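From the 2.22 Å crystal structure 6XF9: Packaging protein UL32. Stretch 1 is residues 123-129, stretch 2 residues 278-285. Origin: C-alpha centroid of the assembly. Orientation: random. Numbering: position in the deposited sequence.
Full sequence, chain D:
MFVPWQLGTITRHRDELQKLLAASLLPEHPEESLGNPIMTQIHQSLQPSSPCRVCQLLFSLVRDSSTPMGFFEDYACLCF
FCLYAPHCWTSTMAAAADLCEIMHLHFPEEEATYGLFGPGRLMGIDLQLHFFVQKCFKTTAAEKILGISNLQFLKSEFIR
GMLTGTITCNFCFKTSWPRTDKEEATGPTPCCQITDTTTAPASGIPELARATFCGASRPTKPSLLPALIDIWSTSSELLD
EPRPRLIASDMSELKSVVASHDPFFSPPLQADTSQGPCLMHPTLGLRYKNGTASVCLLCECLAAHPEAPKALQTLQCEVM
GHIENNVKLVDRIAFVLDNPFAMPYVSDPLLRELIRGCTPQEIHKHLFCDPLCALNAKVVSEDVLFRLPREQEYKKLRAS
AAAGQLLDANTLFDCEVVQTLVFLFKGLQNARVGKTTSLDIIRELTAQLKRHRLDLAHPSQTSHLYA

Stretch 1, residues 123-129: MGIDLQL
Stretch 2 278-285: CLMHPTLG

The start of a helix rests on a 3-10 segment and the turn that follows it, and the contact is built around one glycine and one glutamine. Met-123 (phi/psi -126/165) occupies the N-cap position, and Gly-124 to Leu-129 are helical, near -60/-40. Asp-126, chi1 m, fastens this start by accepting a 2.8 Å hydrogen bond at OD2 from Met-123 N. In the second stretch, Cys-278 to Met-280 form a 3-10 segment, with His-281 N bonded to Cys-278 O at 3.1 Å. A type I turn follows from His-281 to Leu-284, where phi/psi runs -104/152, -61/-30, -91/-4 and then the left-handed 59/34.

Backbone proximity sets the register: the CA atoms of Gly-124 and Met-280 lie 4.4 Å apart. Gly-124 CA meets Met-280 CG at 3.7 Å, and Gly-124 C lies 3.9 Å from Leu-279 O. Glycine suits this place because an ideal CB would point toward the second stretch, 2.5 Å from Met-280 CG and 2.8 Å from Leu-279 O. Met-280 directs its CB away, with chi angles m, t, p.

The polar contact belongs to Gln-128, one turn further on, whose CB points toward the second stretch. With chi1 m, chi2 t and chi3 81°, its long side chain lays an amide against backbone, where the NH2 can donate to a carbonyl. Gln-128 NE2 does so weakly at His-281 O (3.2 Å, 139°) and sits 3.4 Å from Leu-279 O. Gln-128 OE1 packs 3.1 Å from His-281 C and 3.5 Å from Pro-282 CD; proline's nitrogen has no hydrogen to offer it.

Apolar packing is lighter. Ile-125 (t, p) starts sideways, but its end approaches Leu-284 (m, t), Ile-125 CD1 to Leu-284 CD2 at 4.4 Å. That same Leu-284 CD2 lies 4.2 Å from Gln-128 NE2. All these residues are buried, although the stretches cover just 256 Å² of each other, both sides summed.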

# COMPACT_ATOMS: atom_id res chain seq x y z
N MET D 123 1.75 46.36 -0.04
CA MET D 123 1.30 45.81 -1.30
C MET D 123 -0.03 45.09 -1.13
O MET D 123 -0.44 44.75 -0.01
CB MET D 123 2.34 44.86 -1.86
CG MET D 123 3.60 45.62 -2.08
SD MET D 123 4.25 45.27 -3.68
CE MET D 123 5.74 46.24 -3.58
N GLY D 124 -0.67 44.83 -2.28
CA GLY D 124 -1.94 44.12 -2.28
C GLY D 124 -1.89 42.85 -1.46
O GLY D 124 -2.82 42.53 -0.72
N ILE D 125 -0.79 42.10 -1.58
CA ILE D 125 -0.71 40.87 -0.81
C ILE D 125 -0.74 41.17 0.68
O ILE D 125 -1.29 40.39 1.46
CB ILE D 125 0.53 40.06 -1.23
CG1 ILE D 125 0.40 38.61 -0.75
CG2 ILE D 125 1.82 40.69 -0.68
CD1 ILE D 125 -0.89 37.97 -1.18
N ASP D 126 -0.18 42.31 1.11
CA ASP D 126 -0.14 42.62 2.54
C ASP D 126 -1.53 42.94 3.07
O ASP D 126 -1.88 42.54 4.20
CB ASP D 126 0.80 43.78 2.81
CG ASP D 126 2.22 43.50 2.36
OD1 ASP D 126 2.80 42.51 2.85
OD2 ASP D 126 2.75 44.28 1.53
N LEU D 127 -2.33 43.68 2.28
CA LEU D 127 -3.73 43.95 2.63
C LEU D 127 -4.55 42.67 2.65
O LEU D 127 -5.38 42.47 3.55
CB LEU D 127 -4.32 44.95 1.64
CG LEU D 127 -3.64 46.32 1.63
CD1 LEU D 127 -4.16 47.16 0.47
CD2 LEU D 127 -3.84 47.06 2.95
N GLN D 128 -4.40 41.82 1.63
CA GLN D 128 -5.10 40.54 1.57
C GLN D 128 -4.77 39.66 2.77
O GLN D 128 -5.66 39.04 3.37
CB GLN D 128 -4.73 39.82 0.30
CG GLN D 128 -5.29 40.41 -0.95
CD GLN D 128 -5.13 39.46 -2.11
OE1 GLN D 128 -5.93 38.53 -2.28
NE2 GLN D 128 -4.08 39.64 -2.89
N LEU D 129 -3.49 39.53 3.10
CA LEU D 129 -3.08 38.67 4.21
C LEU D 129 -3.63 39.20 5.53
O LEU D 129 -4.09 38.42 6.38
CB LEU D 129 -1.56 38.55 4.25
CG LEU D 129 -0.88 37.59 3.25
CD1 LEU D 129 0.63 37.73 3.28
CD2 LEU D 129 -1.26 36.15 3.60
N CYS D 278 -3.99 41.99 -10.65
CA CYS D 278 -4.38 40.69 -10.11
C CYS D 278 -3.60 40.32 -8.86
O CYS D 278 -4.01 39.38 -8.17
CB CYS D 278 -4.20 39.60 -11.18
SG CYS D 278 -2.51 39.43 -11.82
N LEU D 279 -2.51 41.02 -8.54
CA LEU D 279 -1.80 40.78 -7.30
C LEU D 279 -2.53 41.33 -6.10
O LEU D 279 -1.97 41.33 -5.00
CB LEU D 279 -0.38 41.35 -7.38
CG LEU D 279 0.50 40.70 -8.44
CD1 LEU D 279 1.87 41.36 -8.52
CD2 LEU D 279 0.66 39.21 -8.16
N MET D 280 -3.75 41.85 -6.30
CA MET D 280 -4.65 42.21 -5.22
C MET D 280 -5.81 41.24 -5.05
O MET D 280 -6.65 41.44 -4.17
CB MET D 280 -5.21 43.61 -5.43
CG MET D 280 -4.24 44.71 -5.14
SD MET D 280 -4.91 46.24 -5.79
CE MET D 280 -6.13 46.66 -4.57
N HIS D 281 -5.88 40.20 -5.85
CA HIS D 281 -6.87 39.16 -5.94
C HIS D 281 -6.32 37.89 -5.29
O HIS D 281 -5.10 37.69 -5.25
CB HIS D 281 -7.21 38.88 -7.40
CG HIS D 281 -8.46 38.09 -7.59
ND1 HIS D 281 -8.50 36.72 -7.44
CD2 HIS D 281 -9.71 38.47 -7.93
CE1 HIS D 281 -9.74 36.30 -7.65
NE2 HIS D 281 -10.49 37.34 -7.95
N PRO D 282 -7.16 37.00 -4.76
CA PRO D 282 -6.63 35.79 -4.08
C PRO D 282 -5.79 34.86 -4.96
O PRO D 282 -4.91 34.17 -4.44
CB PRO D 282 -7.89 35.10 -3.57
CG PRO D 282 -9.09 35.93 -4.09
CD PRO D 282 -8.54 37.28 -4.33
N THR D 283 -6.04 34.78 -6.27
CA THR D 283 -5.33 33.81 -7.10
C THR D 283 -4.04 34.37 -7.73
O THR D 283 -3.32 33.61 -8.39
CB THR D 283 -6.26 33.30 -8.19
OG1 THR D 283 -6.47 34.34 -9.13
CG2 THR D 283 -7.60 32.91 -7.60
N LEU D 284 -3.74 35.65 -7.56
CA LEU D 284 -2.45 36.21 -7.96
C LEU D 284 -2.17 36.03 -9.46
O LEU D 284 -1.03 35.82 -9.87
CB LEU D 284 -1.31 35.61 -7.13
CG LEU D 284 -1.49 35.94 -5.65
CD1 LEU D 284 -0.34 35.42 -4.79
CD2 LEU D 284 -1.63 37.44 -5.51
N GLY D 285 -3.21 36.08 -10.28
CA GLY D 285 -3.04 35.98 -11.72
C GLY D 285 -4.40 35.86 -12.38
O GLY D 285 -5.42 35.63 -11.73